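Local coordinates for mandelate racemase/muconate lactonizing enzyme family protein (Roseovarius nubinhibens ISM, PDB 3U4F), which binds magnesium in an enolase-superfamily barrel and is probably a hydro-lyase of the mandelate racemase/muconate lactonizing enzyme family, at residues A309-M319 / L332-Y342. Numbering follows the deposited sequence.
With GAI (guanidine), chain F.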
loop_
_atom_site.group_PDB
_atom_site.type_symbol
_atom_site.label_atom_id
_atom_site.label_comp_id
_atom_site.label_asym_id
_atom_site.label_seq_id
_atom_site.Cartn_x
_atom_site.Cartn_y
_atom_site.Cartn_z
ATOM N N ALA A 309 -17.033 7.210 6.576
ATOM C CA ALA A 309 -17.178 8.587 6.143
ATOM C C ALA A 309 -18.172 8.858 4.996
ATOM O O ALA A 309 -18.189 9.948 4.419
ATOM C CB ALA A 309 -15.826 9.161 5.832
ATOM N N ASN A 310 -18.971 7.862 4.644
ATOM C CA ASN A 310 -20.100 8.123 3.770
ATOM C C ASN A 310 -21.163 7.082 4.057
ATOM O O ASN A 310 -20.941 6.165 4.867
ATOM C CB ASN A 310 -19.707 8.082 2.309
ATOM C CG ASN A 310 -19.017 6.818 1.950
ATOM O OD1 ASN A 310 -19.597 5.739 2.004
ATOM N ND2 ASN A 310 -17.746 6.936 1.583
ATOM N N LEU A 311 -22.299 7.244 3.387
ATOM C CA LEU A 311 -23.438 6.352 3.596
ATOM C C LEU A 311 -23.591 5.303 2.506
ATOM O O LEU A 311 -24.726 4.909 2.137
ATOM C CB LEU A 311 -24.735 7.153 3.792
ATOM C CG LEU A 311 -24.701 8.084 5.011
ATOM C CD1 LEU A 311 -25.973 9.001 5.124
ATOM C CD2 LEU A 311 -24.360 7.289 6.296
ATOM N N SER A 312 -22.450 4.851 1.974
ATOM C CA SER A 312 -22.395 3.527 1.353
ATOM C C SER A 312 -22.587 2.514 2.492
ATOM O O SER A 312 -22.952 2.904 3.605
ATOM C CB SER A 312 -21.048 3.266 0.654
ATOM O OG SER A 312 -19.997 3.105 1.592
ATOM N N LEU A 313 -22.326 1.234 2.254
ATOM C CA LEU A 313 -22.521 0.223 3.336
ATOM C C LEU A 313 -21.495 0.276 4.480
ATOM O O LEU A 313 -21.684 -0.366 5.516
ATOM C CB LEU A 313 -22.611 -1.207 2.774
ATOM C CG LEU A 313 -23.849 -1.487 1.906
ATOM C CD1 LEU A 313 -23.753 -2.884 1.379
ATOM C CD2 LEU A 313 -25.093 -1.330 2.775
ATOM N N VAL A 314 -20.421 1.044 4.306
ATOM C CA VAL A 314 -19.404 1.129 5.344
ATOM C C VAL A 314 -20.005 1.543 6.689
ATOM O O VAL A 314 -19.631 0.997 7.718
ATOM C CB VAL A 314 -18.206 2.046 4.920
ATOM C CG1 VAL A 314 -18.648 3.521 4.852
ATOM C CG2 VAL A 314 -17.020 1.843 5.856
ATOM N N THR A 315 -20.983 2.437 6.659
ATOM C CA THR A 315 -21.638 2.860 7.907
ATOM C C THR A 315 -22.410 1.703 8.566
ATOM O O THR A 315 -22.255 1.445 9.791
ATOM C CB THR A 315 -22.434 4.143 7.697
ATOM O OG1 THR A 315 -21.518 5.160 7.277
ATOM C CG2 THR A 315 -23.095 4.605 8.982
ATOM N N LEU A 316 -23.197 0.993 7.766
ATOM C CA LEU A 316 -23.936 -0.173 8.255
ATOM C C LEU A 316 -23.031 -1.268 8.800
ATOM O O LEU A 316 -23.304 -1.847 9.867
ATOM C CB LEU A 316 -24.850 -0.746 7.152
ATOM C CG LEU A 316 -25.707 -1.967 7.545
ATOM C CD1 LEU A 316 -26.592 -1.651 8.806
ATOM C CD2 LEU A 316 -26.581 -2.362 6.363
ATOM N N PHE A 317 -21.939 -1.552 8.086
ATOM C CA PHE A 317 -20.999 -2.569 8.540
ATOM C C PHE A 317 -20.448 -2.199 9.914
ATOM O O PHE A 317 -20.281 -3.068 10.783
ATOM C CB PHE A 317 -19.817 -2.728 7.575
ATOM C CG PHE A 317 -20.181 -3.208 6.171
ATOM C CD1 PHE A 317 -21.348 -3.911 5.907
ATOM C CD2 PHE A 317 -19.316 -2.948 5.108
ATOM C CE1 PHE A 317 -21.672 -4.348 4.569
ATOM C CE2 PHE A 317 -19.608 -3.397 3.784
ATOM C CZ PHE A 317 -20.765 -4.113 3.524
ATOM N N THR A 318 -20.164 -0.912 10.095
ATOM C CA THR A 318 -19.635 -0.411 11.367
ATOM C C THR A 318 -20.695 -0.517 12.489
ATOM O O THR A 318 -20.370 -0.882 13.631
ATOM C CB THR A 318 -19.204 1.046 11.210
ATOM O OG1 THR A 318 -18.235 1.148 10.137
ATOM C CG2 THR A 318 -18.586 1.550 12.502
HETATM N N MSE A 319 -21.953 -0.226 12.149
HETATM C CA MSE A 319 -23.063 -0.417 13.102
HETATM C C MSE A 319 -23.113 -1.842 13.605
HETATM O O MSE A 319 -23.168 -2.068 14.811
HETATM C CB MSE A 319 -24.389 -0.023 12.450
HETATM C CG MSE A 319 -24.548 1.462 12.252
HETATM SE SE MSE A 319 -25.916 1.905 10.930
HETATM C CE MSE A 319 -27.494 0.918 11.655
ATOM N N LEU A 332 -20.966 5.839 16.633
ATOM C CA LEU A 332 -20.859 5.621 15.198
ATOM C C LEU A 332 -20.594 6.952 14.491
ATOM O O LEU A 332 -21.375 7.880 14.652
ATOM C CB LEU A 332 -22.219 5.085 14.734
ATOM C CG LEU A 332 -22.432 4.949 13.225
ATOM C CD1 LEU A 332 -21.653 3.724 12.747
ATOM C CD2 LEU A 332 -23.929 4.821 12.885
ATOM N N GLU A 333 -19.535 7.022 13.672
ATOM C CA GLU A 333 -19.360 8.161 12.768
ATOM C C GLU A 333 -20.472 8.195 11.720
ATOM O O GLU A 333 -20.650 7.244 10.973
ATOM C CB GLU A 333 -18.020 8.101 12.042
ATOM C CG GLU A 333 -17.859 9.365 11.189
ATOM C CD GLU A 333 -16.489 9.566 10.638
ATOM O OE1 GLU A 333 -15.700 8.605 10.616
ATOM O OE2 GLU A 333 -16.220 10.724 10.229
ATOM N N PHE A 334 -21.207 9.296 11.669
ATOM C CA PHE A 334 -22.356 9.388 10.789
ATOM C C PHE A 334 -22.238 10.653 9.975
ATOM O O PHE A 334 -22.467 11.753 10.483
ATOM C CB PHE A 334 -23.669 9.399 11.574
ATOM C CG PHE A 334 -24.884 9.220 10.686
ATOM C CD1 PHE A 334 -25.346 7.938 10.368
ATOM C CD2 PHE A 334 -25.539 10.332 10.156
ATOM C CE1 PHE A 334 -26.450 7.771 9.522
ATOM C CE2 PHE A 334 -26.641 10.176 9.288
ATOM C CZ PHE A 334 -27.099 8.912 8.988
ATOM N N SER A 335 -21.881 10.502 8.699
ATOM C CA SER A 335 -21.738 11.680 7.825
ATOM C C SER A 335 -23.068 12.431 7.641
ATOM O O SER A 335 -24.097 11.841 7.261
ATOM C CB SER A 335 -21.216 11.303 6.428
ATOM O OG SER A 335 -21.183 12.491 5.635
ATOM N N ILE A 336 -23.035 13.730 7.910
ATOM C CA ILE A 336 -24.210 14.554 7.740
ATOM C C ILE A 336 -24.206 15.402 6.443
ATOM O O ILE A 336 -25.038 16.295 6.270
ATOM C CB ILE A 336 -24.541 15.398 9.009
ATOM C CG1 ILE A 336 -23.322 16.173 9.552
ATOM C CG2 ILE A 336 -25.168 14.481 10.085
ATOM C CD1 ILE A 336 -22.813 17.289 8.632
ATOM N N GLU A 337 -23.308 15.089 5.515
ATOM C CA GLU A 337 -23.251 15.862 4.268
ATOM C C GLU A 337 -24.447 15.516 3.370
ATOM O O GLU A 337 -24.903 14.383 3.381
ATOM C CB GLU A 337 -21.922 15.642 3.556
ATOM C CG GLU A 337 -20.675 16.038 4.408
ATOM C CD GLU A 337 -20.649 17.500 4.845
ATOM O OE1 GLU A 337 -21.379 18.303 4.248
ATOM O OE2 GLU A 337 -19.876 17.847 5.772
ATOM N N GLY A 338 -24.973 16.492 2.632
ATOM C CA GLY A 338 -26.098 16.226 1.711
ATOM C C GLY A 338 -25.671 15.717 0.335
ATOM O O GLY A 338 -24.554 15.240 0.153
ATOM N N GLU A 339 -26.569 15.819 -0.651
ATOM C CA GLU A 339 -26.279 15.354 -2.035
ATOM C C GLU A 339 -25.413 16.291 -2.840
ATOM O O GLU A 339 -24.815 15.857 -3.827
ATOM C CB GLU A 339 -27.553 15.086 -2.839
ATOM C CG GLU A 339 -28.298 13.842 -2.430
ATOM C CD GLU A 339 -29.070 14.018 -1.126
ATOM O OE1 GLU A 339 -28.952 15.096 -0.483
ATOM O OE2 GLU A 339 -29.794 13.071 -0.741
ATOM N N ASP A 340 -25.333 17.562 -2.456
ATOM C CA ASP A 340 -24.284 18.415 -3.028
ATOM C C ASP A 340 -23.008 17.559 -3.050
ATOM O O ASP A 340 -22.294 17.483 -4.068
ATOM C CB ASP A 340 -24.068 19.744 -2.234
ATOM C CG ASP A 340 -23.492 19.533 -0.788
ATOM O OD1 ASP A 340 -24.148 18.820 0.021
ATOM O OD2 ASP A 340 -22.406 20.092 -0.453
ATOM N N TYR A 341 -22.803 16.845 -1.941
ATOM C CA TYR A 341 -21.511 16.330 -1.549
ATOM C C TYR A 341 -21.173 14.934 -2.062
ATOM O O TYR A 341 -20.033 14.686 -2.452
ATOM C CB TYR A 341 -21.419 16.335 -0.016
ATOM C CG TYR A 341 -20.007 16.258 0.461
ATOM C CD1 TYR A 341 -19.214 17.403 0.546
ATOM C CD2 TYR A 341 -19.442 15.039 0.803
ATOM C CE1 TYR A 341 -17.903 17.324 0.963
ATOM C CE2 TYR A 341 -18.131 14.958 1.214
ATOM C CZ TYR A 341 -17.374 16.101 1.300
ATOM O OH TYR A 341 -16.084 15.994 1.709
ATOM N N TYR A 342 -22.152 14.030 -1.995
ATOM C CA TYR A 342 -21.987 12.619 -2.362
ATOM C C TYR A 342 -23.118 12.274 -3.349
ATOM O O TYR A 342 -24.050 11.579 -2.980
ATOM C CB TYR A 342 -22.103 11.702 -1.101
ATOM C CG TYR A 342 -20.957 11.718 -0.071
ATOM C CD1 TYR A 342 -19.642 11.517 -0.476
ATOM C CD2 TYR A 342 -21.208 11.887 1.322
ATOM C CE1 TYR A 342 -18.578 11.507 0.439
ATOM C CE2 TYR A 342 -20.129 11.877 2.284
ATOM C CZ TYR A 342 -18.819 11.681 1.811
ATOM O OH TYR A 342 -17.713 11.663 2.669
HETATM C C GAI F . -12.963 11.196 9.297
HETATM N N1 GAI F . -14.128 11.361 8.725
HETATM N N2 GAI F . -11.756 11.566 8.739
HETATM N N3 GAI F . -12.879 10.585 10.491
HETATM O O HOH W 1 -21.137 7.976 7.878
#
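Leu332 pushes both methyls against helix 313-319, and here packing is tightest: its CD2 lies 3.5 Å from CG of Met319, here selenomethionine, closer than usual for carbons, while CD1 rests on CG2 of Thr318. A forked leucine suits the place, setting one methyl on Thr318 and the other on Met319 and Thr315, the helix running nearly antiparallel to the strand at 160°. Thr315 suits a boundary, turning its methyl CG2 to Leu332 and giving OG1 to Asn310 O; one water donates to that hydroxyl and to Glu333 O and accepts from Ser335 N, bridging helix and strand.

Toward partly exposed Leu311 the carbons sit looser, CD2 lying over a face of Phe334, 4.3 Å from the ring centroid. The Ala309 end is polar but closely joined: Tyr342, flat yet hydroxyl-tipped, donates a very short 2.5 Å bond to Ala309 O, and its ring lies between Asn310 CB and Tyr341 CD2. A phenylalanine in place of Tyr342 would probably keep this sandwich but leave Ala309 O without this hydroxyl donor.

Asparagine suits position 310 because OD1, gripped by N and OG of Ser312, closes an Asx turn leading into the helix. Thus the strand packs Leu332 on the helix, while Glu333, extended with CG anti to the backbone N (chi1 -176°), presents a carboxylate whose OE2 holds guanidine N1 at 2.7 Å, probably as its cation, about 5 Å from the bound magnesium ion.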